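Local coordinates for transcriptional regulator (Streptococcus thermophilus LMD-9, PDB 5JUF), which is probably a quorum-sensing transcriptional activator of the RNPP family that switches on competence genes in response to a ComS-derived peptide, captured here without that peptide, at residues R84-P89 / D124-I129; N161-I166 / K189-Q194; Y202-F207 / S240-Y245; N208-I213 / D231-V236; K273-A278 / V285-I290. All blocks are in the same frame, centred on the assembly; numbering follows the deposited sequence.

Interaction 1: residues R84-P89 / D124-I129; sequences RLIKFP and DILENI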
# COMPACT_ATOMS: atom_id res chain seq x y z
N ARG A 84 -8.84 1.11 11.75
CA ARG A 84 -8.80 0.01 12.71
C ARG A 84 -8.22 -1.25 12.08
O ARG A 84 -7.42 -1.96 12.71
CB ARG A 84 -10.19 -0.29 13.27
CG ARG A 84 -10.22 -1.53 14.15
CD ARG A 84 -11.50 -1.60 14.98
NE ARG A 84 -12.57 -2.36 14.34
CZ ARG A 84 -12.90 -3.60 14.67
NH1 ARG A 84 -13.90 -4.21 14.05
NH2 ARG A 84 -12.23 -4.24 15.62
N LEU A 85 -8.59 -1.55 10.83
CA LEU A 85 -8.12 -2.82 10.28
C LEU A 85 -6.67 -2.73 9.81
O LEU A 85 -5.95 -3.74 9.83
CB LEU A 85 -9.06 -3.29 9.17
CG LEU A 85 -9.14 -2.61 7.81
CD1 LEU A 85 -7.98 -3.03 6.91
CD2 LEU A 85 -10.47 -2.96 7.15
N ILE A 86 -6.20 -1.55 9.40
CA ILE A 86 -4.78 -1.41 9.11
C ILE A 86 -3.94 -1.55 10.38
O ILE A 86 -2.86 -2.15 10.37
CB ILE A 86 -4.51 -0.07 8.38
CG1 ILE A 86 -5.04 -0.17 6.95
CG2 ILE A 86 -3.01 0.26 8.39
CD1 ILE A 86 -5.17 1.13 6.24
N LYS A 87 -4.44 -1.02 11.50
CA LYS A 87 -3.73 -1.16 12.76
C LYS A 87 -3.96 -2.52 13.42
O LYS A 87 -3.47 -2.73 14.53
CB LYS A 87 -4.11 -0.03 13.73
CG LYS A 87 -3.90 1.37 13.13
CD LYS A 87 -4.04 2.46 14.16
CE LYS A 87 -5.49 2.70 14.54
NZ LYS A 87 -5.64 3.90 15.43
N PHE A 88 -4.69 -3.43 12.77
CA PHE A 88 -4.93 -4.76 13.32
C PHE A 88 -3.83 -5.72 12.86
O PHE A 88 -3.84 -6.16 11.70
CB PHE A 88 -6.30 -5.28 12.90
CG PHE A 88 -6.63 -6.64 13.49
CD1 PHE A 88 -6.98 -6.77 14.82
CD2 PHE A 88 -6.58 -7.77 12.71
CE1 PHE A 88 -7.28 -8.02 15.37
CE2 PHE A 88 -6.88 -9.02 13.24
CZ PHE A 88 -7.23 -9.14 14.57
N PRO A 89 -2.86 -6.05 13.70
CA PRO A 89 -1.76 -6.90 13.25
C PRO A 89 -2.15 -8.37 13.28
O PRO A 89 -2.76 -8.86 14.23
CB PRO A 89 -0.65 -6.60 14.26
CG PRO A 89 -1.40 -6.31 15.53
CD PRO A 89 -2.70 -5.65 15.11
N ASP A 124 -9.12 -4.12 -1.89
CA ASP A 124 -8.82 -5.31 -2.69
C ASP A 124 -7.36 -5.72 -2.55
O ASP A 124 -7.04 -6.91 -2.53
CB ASP A 124 -9.14 -5.06 -4.18
CG ASP A 124 -10.65 -5.08 -4.48
OD1 ASP A 124 -11.38 -5.90 -3.90
OD2 ASP A 124 -11.10 -4.26 -5.30
N ILE A 125 -6.46 -4.73 -2.49
CA ILE A 125 -5.03 -4.99 -2.29
C ILE A 125 -4.81 -5.72 -0.97
O ILE A 125 -4.13 -6.76 -0.91
CB ILE A 125 -4.24 -3.67 -2.34
CG1 ILE A 125 -4.16 -3.12 -3.77
CG2 ILE A 125 -2.84 -3.85 -1.73
CD1 ILE A 125 -3.41 -1.77 -3.87
N LEU A 126 -5.35 -5.17 0.11
CA LEU A 126 -5.19 -5.78 1.43
C LEU A 126 -5.74 -7.20 1.44
O LEU A 126 -5.13 -8.12 2.01
CB LEU A 126 -5.89 -4.92 2.48
CG LEU A 126 -5.29 -3.53 2.75
CD1 LEU A 126 -6.27 -2.68 3.54
CD2 LEU A 126 -3.95 -3.63 3.47
N GLU A 127 -6.90 -7.42 0.82
CA GLU A 127 -7.47 -8.76 0.78
C GLU A 127 -6.57 -9.72 0.01
O GLU A 127 -6.34 -10.85 0.44
CB GLU A 127 -8.86 -8.73 0.17
CG GLU A 127 -9.48 -10.10 0.06
CD GLU A 127 -10.92 -10.03 -0.41
OE1 GLU A 127 -11.17 -9.42 -1.47
OE2 GLU A 127 -11.79 -10.59 0.28
N ASN A 128 -6.08 -9.29 -1.16
CA ASN A 128 -5.28 -10.19 -1.99
C ASN A 128 -3.94 -10.49 -1.35
O ASN A 128 -3.49 -11.65 -1.37
CB ASN A 128 -5.09 -9.57 -3.38
CG ASN A 128 -6.31 -9.75 -4.27
OD1 ASN A 128 -7.32 -10.32 -3.84
ND2 ASN A 128 -6.24 -9.24 -5.49
N ILE A 129 -3.28 -9.49 -0.77
CA ILE A 129 -2.00 -9.72 -0.11
C ILE A 129 -2.18 -10.63 1.09
O ILE A 129 -1.45 -11.61 1.27
CB ILE A 129 -1.34 -8.38 0.29
CG1 ILE A 129 -0.92 -7.58 -0.95
CG2 ILE A 129 -0.12 -8.61 1.18
CD1 ILE A 129 -0.32 -6.23 -0.62

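Interaction 2: residues N161-I166 / K189-Q194; sequences NDLLVI and KRVLNQ. With SO4 (sulfate ion), chain D.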
# COMPACT_ATOMS: atom_id res chain seq x y z
N ASN A 161 -2.70 5.55 0.80
CA ASN A 161 -3.18 4.75 -0.33
C ASN A 161 -2.07 4.51 -1.35
O ASN A 161 -2.01 3.43 -1.94
CB ASN A 161 -4.36 5.46 -0.99
CG ASN A 161 -5.63 5.33 -0.17
OD1 ASN A 161 -5.67 4.59 0.81
ND2 ASN A 161 -6.67 6.05 -0.57
N ASP A 162 -1.24 5.52 -1.60
CA ASP A 162 -0.11 5.34 -2.52
C ASP A 162 0.82 4.25 -2.02
O ASP A 162 1.32 3.45 -2.81
CB ASP A 162 0.69 6.64 -2.66
CG ASP A 162 -0.07 7.75 -3.36
OD1 ASP A 162 -1.04 7.45 -4.10
OD2 ASP A 162 0.31 8.93 -3.17
N LEU A 163 1.10 4.23 -0.71
CA LEU A 163 2.00 3.21 -0.17
C LEU A 163 1.39 1.82 -0.27
O LEU A 163 2.13 0.84 -0.37
CB LEU A 163 2.34 3.54 1.29
CG LEU A 163 3.17 4.80 1.53
CD1 LEU A 163 3.39 5.01 3.02
CD2 LEU A 163 4.50 4.68 0.79
N LEU A 164 0.06 1.72 -0.25
CA LEU A 164 -0.57 0.41 -0.44
C LEU A 164 -0.52 -0.03 -1.90
O LEU A 164 -0.34 -1.23 -2.19
CB LEU A 164 -2.01 0.44 0.06
CG LEU A 164 -2.03 0.52 1.59
CD1 LEU A 164 -3.44 0.80 2.08
CD2 LEU A 164 -1.48 -0.78 2.16
N VAL A 165 -0.69 0.91 -2.84
CA VAL A 165 -0.43 0.57 -4.24
C VAL A 165 1.01 0.09 -4.40
O VAL A 165 1.27 -0.94 -5.04
CB VAL A 165 -0.74 1.78 -5.15
CG1 VAL A 165 -0.29 1.51 -6.58
CG2 VAL A 165 -2.26 2.09 -5.11
N ILE A 166 1.95 0.77 -3.74
CA ILE A 166 3.35 0.37 -3.82
C ILE A 166 3.56 -1.01 -3.20
O ILE A 166 4.36 -1.82 -3.69
CB ILE A 166 4.22 1.46 -3.16
CG1 ILE A 166 4.34 2.68 -4.10
CG2 ILE A 166 5.62 0.92 -2.78
CD1 ILE A 166 4.99 3.87 -3.44
N LYS A 189 13.94 4.52 -3.44
CA LYS A 189 14.49 5.80 -3.02
C LYS A 189 13.39 6.74 -2.55
O LYS A 189 13.56 7.46 -1.57
CB LYS A 189 15.27 6.44 -4.17
CG LYS A 189 15.62 7.91 -3.92
CD LYS A 189 16.32 8.59 -5.11
CE LYS A 189 16.62 10.06 -4.78
NZ LYS A 189 17.39 10.77 -5.84
N ARG A 190 12.26 6.76 -3.26
CA ARG A 190 11.20 7.68 -2.87
C ARG A 190 10.53 7.23 -1.57
O ARG A 190 10.21 8.06 -0.72
CB ARG A 190 10.20 7.84 -4.01
CG ARG A 190 10.82 8.69 -5.15
CD ARG A 190 9.97 8.66 -6.41
NE ARG A 190 10.73 9.21 -7.53
CZ ARG A 190 10.25 9.37 -8.75
NH1 ARG A 190 9.00 9.02 -9.02
NH2 ARG A 190 11.03 9.87 -9.71
N VAL A 191 10.36 5.92 -1.38
CA VAL A 191 9.79 5.44 -0.13
C VAL A 191 10.68 5.83 1.05
O VAL A 191 10.20 6.24 2.12
CB VAL A 191 9.54 3.93 -0.19
CG1 VAL A 191 9.27 3.37 1.22
CG2 VAL A 191 8.36 3.60 -1.13
N LEU A 192 12.00 5.73 0.87
CA LEU A 192 12.94 6.08 1.93
C LEU A 192 12.93 7.57 2.25
O LEU A 192 13.38 7.97 3.33
CB LEU A 192 14.35 5.65 1.53
CG LEU A 192 14.61 4.14 1.51
CD1 LEU A 192 15.97 3.84 0.88
CD2 LEU A 192 14.54 3.60 2.95
N ASN A 193 12.44 8.40 1.33
CA ASN A 193 12.39 9.85 1.50
C ASN A 193 11.07 10.34 2.10
O ASN A 193 10.94 11.55 2.32
CB ASN A 193 12.61 10.55 0.15
CG ASN A 193 14.02 10.36 -0.40
OD1 ASN A 193 14.98 10.15 0.35
ND2 ASN A 193 14.15 10.46 -1.72
N GLN A 194 10.08 9.47 2.31
CA GLN A 194 8.84 9.90 2.95
C GLN A 194 9.10 10.36 4.38
O GLN A 194 9.94 9.79 5.10
CB GLN A 194 7.81 8.78 2.94
CG GLN A 194 7.40 8.32 1.53
CD GLN A 194 7.07 9.48 0.62
OE1 GLN A 194 6.06 10.16 0.81
NE2 GLN A 194 7.93 9.73 -0.36
S SO4 D . 13.98 11.47 -7.47
O1 SO4 D . 15.39 11.82 -7.47
O2 SO4 D . 13.62 10.86 -6.19
O3 SO4 D . 13.18 12.68 -7.69
O4 SO4 D . 13.72 10.53 -8.56

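Interaction 3: residues Y202-F207 / S240-Y245; sequences YNIVLF and SQLYSY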
# COMPACT_ATOMS: atom_id res chain seq x y z
N TYR A 202 -0.43 5.61 8.65
CA TYR A 202 0.58 5.81 7.61
C TYR A 202 1.86 5.06 7.95
O TYR A 202 2.43 4.35 7.10
CB TYR A 202 0.86 7.30 7.47
CG TYR A 202 1.81 7.65 6.34
CD1 TYR A 202 1.33 7.85 5.05
CD2 TYR A 202 3.18 7.80 6.58
CE1 TYR A 202 2.19 8.18 4.00
CE2 TYR A 202 4.06 8.13 5.53
CZ TYR A 202 3.55 8.32 4.25
OH TYR A 202 4.40 8.65 3.20
N ASN A 203 2.32 5.20 9.19
CA ASN A 203 3.61 4.64 9.58
C ASN A 203 3.61 3.12 9.51
O ASN A 203 4.64 2.52 9.17
CB ASN A 203 3.99 5.12 10.99
CG ASN A 203 4.26 6.61 11.04
OD1 ASN A 203 4.33 7.27 10.00
ND2 ASN A 203 4.43 7.15 12.25
N ILE A 204 2.49 2.49 9.87
CA ILE A 204 2.42 1.03 9.80
C ILE A 204 2.53 0.57 8.35
O ILE A 204 3.28 -0.36 8.03
CB ILE A 204 1.11 0.52 10.45
CG1 ILE A 204 1.22 0.63 11.97
CG2 ILE A 204 0.82 -0.92 10.03
CD1 ILE A 204 -0.08 0.39 12.69
N VAL A 205 1.80 1.22 7.45
CA VAL A 205 1.87 0.86 6.04
C VAL A 205 3.27 1.12 5.50
O VAL A 205 3.84 0.29 4.78
CB VAL A 205 0.81 1.62 5.23
CG1 VAL A 205 1.06 1.43 3.74
CG2 VAL A 205 -0.59 1.13 5.60
N LEU A 206 3.85 2.27 5.84
CA LEU A 206 5.24 2.55 5.49
C LEU A 206 6.17 1.47 6.02
O LEU A 206 7.05 0.98 5.29
CB LEU A 206 5.63 3.93 6.03
CG LEU A 206 7.08 4.39 5.81
CD1 LEU A 206 7.40 4.44 4.31
CD2 LEU A 206 7.34 5.74 6.47
N PHE A 207 6.00 1.06 7.28
CA PHE A 207 6.87 0.04 7.86
C PHE A 207 6.80 -1.26 7.06
O PHE A 207 7.82 -1.88 6.76
CB PHE A 207 6.51 -0.24 9.32
CG PHE A 207 7.37 -1.30 9.96
CD1 PHE A 207 8.59 -0.95 10.53
CD2 PHE A 207 6.98 -2.63 9.96
CE1 PHE A 207 9.40 -1.92 11.12
CE2 PHE A 207 7.80 -3.61 10.53
CZ PHE A 207 9.01 -3.25 11.10
N SER A 240 5.97 5.45 16.17
CA SER A 240 4.66 4.86 16.42
C SER A 240 4.69 3.78 17.50
O SER A 240 3.69 3.08 17.69
CB SER A 240 4.08 4.28 15.12
OG SER A 240 3.73 5.34 14.25
N GLN A 241 5.81 3.62 18.21
CA GLN A 241 5.94 2.64 19.30
C GLN A 241 5.54 1.23 18.86
O GLN A 241 4.79 0.52 19.54
CB GLN A 241 5.12 3.08 20.51
CG GLN A 241 5.54 4.44 21.08
CD GLN A 241 6.87 4.37 21.82
OE1 GLN A 241 6.94 3.89 22.96
NE2 GLN A 241 7.94 4.87 21.18
N LEU A 242 6.08 0.80 17.72
CA LEU A 242 5.75 -0.52 17.15
C LEU A 242 6.73 -1.59 17.64
O LEU A 242 7.37 -2.29 16.87
CB LEU A 242 5.76 -0.45 15.63
CG LEU A 242 4.97 0.71 15.04
CD1 LEU A 242 5.09 0.69 13.52
CD2 LEU A 242 3.52 0.60 15.48
N TYR A 243 6.78 -1.75 18.97
CA TYR A 243 7.92 -2.47 19.54
C TYR A 243 7.91 -3.95 19.20
O TYR A 243 8.98 -4.56 19.12
CB TYR A 243 7.99 -2.22 21.04
CG TYR A 243 8.57 -0.85 21.33
CD1 TYR A 243 9.74 -0.45 20.69
CD2 TYR A 243 7.93 0.04 22.17
CE1 TYR A 243 10.28 0.81 20.91
CE2 TYR A 243 8.46 1.30 22.39
CZ TYR A 243 9.64 1.68 21.75
OH TYR A 243 10.18 2.93 21.96
N SER A 244 6.74 -4.56 18.97
CA SER A 244 6.74 -5.98 18.64
C SER A 244 7.38 -6.26 17.29
O SER A 244 7.72 -7.42 17.00
CB SER A 244 5.31 -6.54 18.67
OG SER A 244 4.54 -5.98 17.62
N TYR A 245 7.58 -5.24 16.46
CA TYR A 245 8.23 -5.40 15.16
C TYR A 245 9.73 -5.16 15.23
O TYR A 245 10.43 -5.39 14.23
CB TYR A 245 7.61 -4.46 14.13
CG TYR A 245 6.17 -4.80 13.79
CD1 TYR A 245 5.65 -6.06 14.11
CD2 TYR A 245 5.33 -3.87 13.18
CE1 TYR A 245 4.33 -6.38 13.82
CE2 TYR A 245 4.02 -4.19 12.88
CZ TYR A 245 3.52 -5.45 13.21
OH TYR A 245 2.21 -5.78 12.91

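Interaction 4: residues N208-I213 / D231-V236; sequences NDLMAI and DKALAV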
# COMPACT_ATOMS: atom_id res chain seq x y z
N ASN A 208 5.59 -1.69 6.73
CA ASN A 208 5.44 -2.93 5.98
C ASN A 208 6.07 -2.82 4.59
O ASN A 208 6.64 -3.79 4.09
CB ASN A 208 3.96 -3.31 5.92
CG ASN A 208 3.44 -3.78 7.28
OD1 ASN A 208 4.21 -4.27 8.11
ND2 ASN A 208 2.14 -3.63 7.52
N ASP A 209 5.99 -1.64 3.97
CA ASP A 209 6.68 -1.45 2.70
C ASP A 209 8.20 -1.55 2.88
O ASP A 209 8.89 -2.11 2.02
CB ASP A 209 6.31 -0.11 2.09
CG ASP A 209 4.98 -0.15 1.34
OD1 ASP A 209 4.38 -1.23 1.25
OD2 ASP A 209 4.56 0.90 0.82
N LEU A 210 8.74 -1.00 3.97
CA LEU A 210 10.18 -1.12 4.20
C LEU A 210 10.60 -2.58 4.38
O LEU A 210 11.65 -2.99 3.88
CB LEU A 210 10.61 -0.27 5.42
CG LEU A 210 10.44 1.25 5.26
CD1 LEU A 210 10.54 1.98 6.60
CD2 LEU A 210 11.45 1.83 4.29
N MET A 211 9.78 -3.37 5.08
CA MET A 211 10.09 -4.79 5.25
C MET A 211 10.04 -5.53 3.93
O MET A 211 10.85 -6.43 3.67
CB MET A 211 9.12 -5.45 6.24
CG MET A 211 9.16 -4.94 7.67
SD MET A 211 10.75 -5.16 8.49
CE MET A 211 11.10 -6.87 8.08
N ALA A 212 9.07 -5.18 3.07
CA ALA A 212 9.02 -5.78 1.74
C ALA A 212 10.26 -5.42 0.93
O ALA A 212 10.82 -6.28 0.23
CB ALA A 212 7.75 -5.33 1.01
N ILE A 213 10.71 -4.17 1.03
CA ILE A 213 11.92 -3.75 0.32
C ILE A 213 13.12 -4.55 0.82
O ILE A 213 13.93 -5.06 0.03
CB ILE A 213 12.15 -2.24 0.50
CG1 ILE A 213 11.08 -1.45 -0.25
CG2 ILE A 213 13.58 -1.86 0.10
CD1 ILE A 213 11.02 0.00 0.16
N ASP A 231 17.51 1.67 9.10
CA ASP A 231 17.40 2.87 9.94
C ASP A 231 16.02 3.50 9.84
O ASP A 231 15.47 3.96 10.85
CB ASP A 231 18.47 3.89 9.55
CG ASP A 231 19.86 3.47 10.00
OD1 ASP A 231 19.96 2.65 10.94
OD2 ASP A 231 20.84 3.98 9.42
N LYS A 232 15.44 3.55 8.64
CA LYS A 232 14.11 4.14 8.55
C LYS A 232 13.06 3.27 9.23
O LYS A 232 12.11 3.79 9.83
CB LYS A 232 13.71 4.41 7.09
CG LYS A 232 12.58 5.44 7.00
CD LYS A 232 12.20 5.79 5.59
CE LYS A 232 11.25 6.98 5.54
NZ LYS A 232 11.91 8.32 5.77
N ALA A 233 13.21 1.95 9.16
CA ALA A 233 12.28 1.08 9.87
C ALA A 233 12.36 1.30 11.37
O ALA A 233 11.34 1.35 12.07
CB ALA A 233 12.56 -0.39 9.51
N LEU A 234 13.58 1.46 11.90
CA LEU A 234 13.74 1.71 13.33
C LEU A 234 13.13 3.06 13.72
O LEU A 234 12.56 3.20 14.80
CB LEU A 234 15.22 1.66 13.71
CG LEU A 234 15.91 0.29 13.67
CD1 LEU A 234 17.40 0.47 13.84
CD2 LEU A 234 15.35 -0.63 14.74
N ALA A 235 13.25 4.06 12.85
CA ALA A 235 12.66 5.36 13.14
C ALA A 235 11.14 5.29 13.16
O ALA A 235 10.50 5.91 14.02
CB ALA A 235 13.13 6.39 12.11
N VAL A 236 10.54 4.56 12.22
CA VAL A 236 9.10 4.32 12.26
C VAL A 236 8.70 3.62 13.56
O VAL A 236 7.72 4.00 14.21
CB VAL A 236 8.64 3.51 11.03
CG1 VAL A 236 7.18 3.10 11.18
CG2 VAL A 236 8.81 4.32 9.75

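Interaction 5: residues K273-A278 / V285-I290; sequences KAIVFA and VLEESI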
# COMPACT_ATOMS: atom_id res chain seq x y z
N LYS A 273 20.28 -9.86 19.86
CA LYS A 273 19.48 -8.71 20.25
C LYS A 273 18.00 -8.95 19.94
O LYS A 273 17.13 -8.62 20.76
CB LYS A 273 19.98 -7.44 19.55
CG LYS A 273 21.34 -6.95 20.02
CD LYS A 273 21.77 -5.72 19.23
CE LYS A 273 23.19 -5.28 19.60
NZ LYS A 273 23.61 -4.08 18.80
N ALA A 274 17.70 -9.52 18.78
CA ALA A 274 16.31 -9.82 18.44
C ALA A 274 15.70 -10.81 19.43
O ALA A 274 14.56 -10.63 19.87
CB ALA A 274 16.22 -10.37 17.01
N ILE A 275 16.46 -11.85 19.78
CA ILE A 275 15.97 -12.89 20.67
C ILE A 275 15.71 -12.32 22.06
O ILE A 275 14.66 -12.58 22.67
CB ILE A 275 16.97 -14.06 20.73
CG1 ILE A 275 17.03 -14.78 19.37
CG2 ILE A 275 16.63 -15.01 21.87
CD1 ILE A 275 18.23 -15.72 19.19
N VAL A 276 16.66 -11.55 22.59
CA VAL A 276 16.47 -10.95 23.91
C VAL A 276 15.25 -10.04 23.91
O VAL A 276 14.44 -10.07 24.84
CB VAL A 276 17.74 -10.21 24.36
CG1 VAL A 276 17.44 -9.34 25.57
CG2 VAL A 276 18.86 -11.20 24.70
N PHE A 277 15.09 -9.24 22.86
CA PHE A 277 13.94 -8.34 22.77
C PHE A 277 12.63 -9.12 22.76
O PHE A 277 11.70 -8.82 23.52
CB PHE A 277 14.06 -7.44 21.53
CG PHE A 277 13.24 -6.17 21.61
CD1 PHE A 277 11.85 -6.19 21.45
CD2 PHE A 277 13.86 -4.93 21.80
CE1 PHE A 277 11.10 -5.01 21.51
CE2 PHE A 277 13.11 -3.75 21.88
CZ PHE A 277 11.73 -3.79 21.72
N ALA A 278 12.54 -10.14 21.89
CA ALA A 278 11.36 -11.01 21.89
C ALA A 278 11.11 -11.61 23.27
O ALA A 278 9.96 -11.69 23.73
CB ALA A 278 11.51 -12.12 20.84
N VAL A 285 6.35 -17.25 20.82
CA VAL A 285 6.25 -17.69 19.43
C VAL A 285 7.27 -16.97 18.57
O VAL A 285 7.97 -17.58 17.75
CB VAL A 285 4.82 -17.47 18.89
CG1 VAL A 285 4.77 -17.74 17.37
CG2 VAL A 285 3.84 -18.36 19.60
N LEU A 286 7.38 -15.65 18.74
CA LEU A 286 8.39 -14.87 18.04
C LEU A 286 9.80 -15.27 18.47
O LEU A 286 10.69 -15.44 17.62
CB LEU A 286 8.17 -13.37 18.31
CG LEU A 286 9.14 -12.37 17.68
CD1 LEU A 286 9.06 -12.46 16.15
CD2 LEU A 286 8.83 -10.97 18.15
N GLU A 287 10.04 -15.40 19.78
CA GLU A 287 11.37 -15.75 20.27
C GLU A 287 11.88 -17.05 19.64
O GLU A 287 13.01 -17.13 19.15
CB GLU A 287 11.35 -15.86 21.79
CG GLU A 287 12.73 -16.11 22.35
CD GLU A 287 12.74 -16.34 23.84
OE1 GLU A 287 11.71 -16.10 24.49
OE2 GLU A 287 13.79 -16.78 24.35
N GLU A 288 11.05 -18.10 19.66
CA GLU A 288 11.48 -19.39 19.12
C GLU A 288 11.64 -19.35 17.61
O GLU A 288 12.51 -20.04 17.06
CB GLU A 288 10.50 -20.48 19.52
CG GLU A 288 10.46 -20.71 21.00
CD GLU A 288 11.84 -20.99 21.57
OE1 GLU A 288 12.59 -21.80 20.97
OE2 GLU A 288 12.18 -20.40 22.61
N SER A 289 10.83 -18.54 16.93
CA SER A 289 10.96 -18.40 15.49
C SER A 289 12.28 -17.74 15.12
O SER A 289 12.92 -18.12 14.13
CB SER A 289 9.78 -17.60 14.95
OG SER A 289 9.90 -17.40 13.55
N ILE A 290 12.73 -16.77 15.91
CA ILE A 290 14.00 -16.11 15.64
C ILE A 290 15.17 -17.03 16.00
O ILE A 290 16.18 -17.08 15.28
CB ILE A 290 14.07 -14.76 16.39
CG1 ILE A 290 12.97 -13.84 15.86
CG2 ILE A 290 15.42 -14.11 16.20
CD1 ILE A 290 12.92 -12.48 16.52

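Interaction 1: residues R84-P89 / D124-I129
Leu85 and Leu126 touch methyl to methyl, Leu85 CD1 lying 3.8 Å from Leu126 CD1, inside the all-helical tetratricopeptide (TPR) domain where the last turn of helix 76-86 faces helix 117-130. The two side chains cross obliquely. The same Leu126 methyl is approached by Ile86, whose CG1 is 4.4 Å from Leu126 CD1. One leucine branch therefore rests against two successive residues of the other helix, and the contact is small and purely apolar. Leucine suits the place because it is long enough to bridge backbones 8.8 Å apart at Ile86 CA and Leu126 CA, and its branched end lets one methyl meet both neighbours. Leu85 adopts an uncommon torsion for a helical leucine: chi1 of 71° sets CG between the backbone N and the carbonyl carbon, and from there CD1 is carried to Leu126.

Farther out, Leu126 also packs on Ile104 of helix 94-111 and Leu164 of helix 160-173, while Ile86 rests on Val201 and Val205 of helix 200-219. The junction thus gathers several helices of the domain. Asn128 fastens helix 117-130 to helix 160-173 by a hydrogen bond between its ND2 and Tyr168 OH. The chain leaves helix 76-86 just beyond the contact, where Phe88 N makes only a weak hydrogen bond, 3.2 Å long, to Leu85 O.

Interaction 2: residues N161-I166 / K189-Q194
Ile166 and Val191 point at each other tip to tip across the gap between helix 160-173 and helix 181-192 of the TPR domain. Val191 presents CG2, which lies 4.1 Å from Ile166 CD1 and 4.2 Å from Ile166 CG2, so the valine methyl is met by both arms of the isoleucine. Val191's chi1 of 166° turns CG1 anti to the backbone N and leaves CG2 as the branch facing the neighbour. Leu163, one turn before Ile166, adds a looser touch, its CD2 4.4 Å from Val191 CG2. The contacts between the helices are made by branched aliphatic side chains, with no hydrogen bond across them.

Polar groups of segment 189-194 are engaged elsewhere. Gln194, beside the apolar contact, folds back so that its NE2 donates to Arg190 O at 2.8 Å and 179°, a straight bond that reaches the carbonyl from above its plane; Asn193 N binds the same oxygen from the opposite face. The extended chains of Lys189 and Arg190 turn to a sulfate, probably from the crystallisation liquor: Lys189 NZ bonds O1 at 2.8 Å, and Arg190 NH2 reaches O4 at 3.0 Å, edge-on in the guanidinium plane. The join between the helices thus depends on the fit of non-directional van der Waals contacts, while the buried Gln194 amide is satisfied by backbone bonds, including those to Phe158 N and Arg156 O.

Interaction 3: residues Y202-F207 / S240-Y245
Asn203 and Ser240 bring the backbones to 6.9 Å between their CA atoms, whereas those of Phe207 and Tyr245 stand 9.2 Å apart, so the two segments diverge. Residues 202-207 are regular helix. Segment 240-245 turns sharply: Gln241 leaves helical geometry with a positive phi, Leu242 centres an inverse gamma turn, and Tyr243 to Tyr245 form a 3-10 segment.

At the narrow end Asn203 ND2 donates to Ser240 OG at 2.8 Å and 160°, the oxygen close to the amide plane. Asparagine suits the spot because its amide can donate to Trp197 O as well; Ser240 OG also bonds Asp200 OD1. This places the loop joining helices 226-240 and 246-260 of the TPR domain against helix 200-219. Next, Ile204 CG1 lies 4.2 Å from both Leu242 CD1 and CD2. With CG opposite its backbone N (chi1 180°), Phe207 sends its ring to Tyr245; the planes lie 16° from parallel but strongly displaced, Phe207 CE2 meeting Tyr245 CD2, and Phe207 CZ meeting Tyr245 CB, each at 3.6 Å.

Interaction 4: residues N208-I213 / D231-V236
The flat group in this contact is the peptide bond between Lys232 and Ala233, and Leu210 puts a methyl over one of its faces: Leu210 CD1 lies almost directly above Ala233 N, 3.7 Å away, and 3.9 Å from Lys232 C. The branch can come down onto the backbone because Ala233, with only a methyl, keeps that side of its helix low. The CA atoms of Leu210 and Ala233 are accordingly just 6.4 Å apart. Around the same leucine methyl stand Lys232 CB at 4.0 Å from Leu210 CD1 and Val236 CG2 at 4.3 Å from it, so the methyl rests on a peptide face flanked by aliphatic carbons.

Helices 200-219 and 226-240 are consecutive and antiparallel, forming a helical hairpin of the kind from which TPR domains are built; over these short segments the axes approach to 9.7 Å at 157°. Leu210 also touches Val191 and Leu192, which ties the hairpin to helix 181-192.

Lys232 plays two parts. Its CB and CG pack on the leucine, while its chain bends at the last torsion, chi4 76°, and NZ makes hydrogen bonds to the backbone oxygens of Gln194 and Leu192. A lysine suits this edge because its aliphatic stem is long enough to carry the ammonium group past the hydrophobic contact to those two oxygens.

Interaction 5: residues K273-A278 / V285-I290
Ala278 and Glu287 mark the tightest approach, their CA atoms 5.0 Å apart, in the antiparallel helical hairpin made by helices 264-280 and 284-296 toward the C-terminal end of the TPR domain. The segment axes come to 8.5 Å at 163°. Such closeness depends on small residues: Ala278 CB rests on the opposing backbone, 3.7 Å from Glu287 CA, and this single methyl lets the backbones come so near.

Apolar contacts follow away from the turn. Ile275 and Ile290 lie alongside one another, running in opposite senses, with Ile275 CG1 at 3.6 Å from Ile290 CG2. Ala274 supplies a second surface for Ile290, whose CG2 and CD1 both lie 3.9 Å from Ala274 CB. Ile290 also packs on Tyr271 and Pro247.

Glu287 meets Ile275 mainly through the aliphatic part of its chain. With CG anti to the backbone N (chi1 -175°) the extended chain crosses Ile275 at about a right angle, and Glu287 CG passes 4.1 Å from Ile275 CG2. Polar bonds lie to the side: Glu288 pairs with Lys291 in a salt bridge along helix 284-296, and Leu286 N is hydrogen-bonded to Asp283 OD1. Nearer the turn, Leu286 lies against the Ala278 methyl, its CG and CD2 each 4.0 Å from Ala278 CB.

Overall arrangement
Interactions 1, 2 and 4 are buried joins within the TPR domain, each small and apolar, whereas interactions 3 and 5 are only partly buried, and interaction 5 lies well out, about 27 Å between its centre and that of the chain. Interactions 3 and 4 share helix 200-219, their centres about 8 Å apart: one sets it against a turn through a hydrogen bond and aromatic rings, the other against helix 226-240 through aliphatic groups. Interaction 2 joins this cluster where Leu163 packs on Val205. Interaction 1 meets interaction 2 through Ile125 on Val165, and interaction 3 through Pro89 on Tyr245. Interaction 5 relies on close alanine packing and touches interaction 3 where Phe277 CE1 meets Tyr243 O.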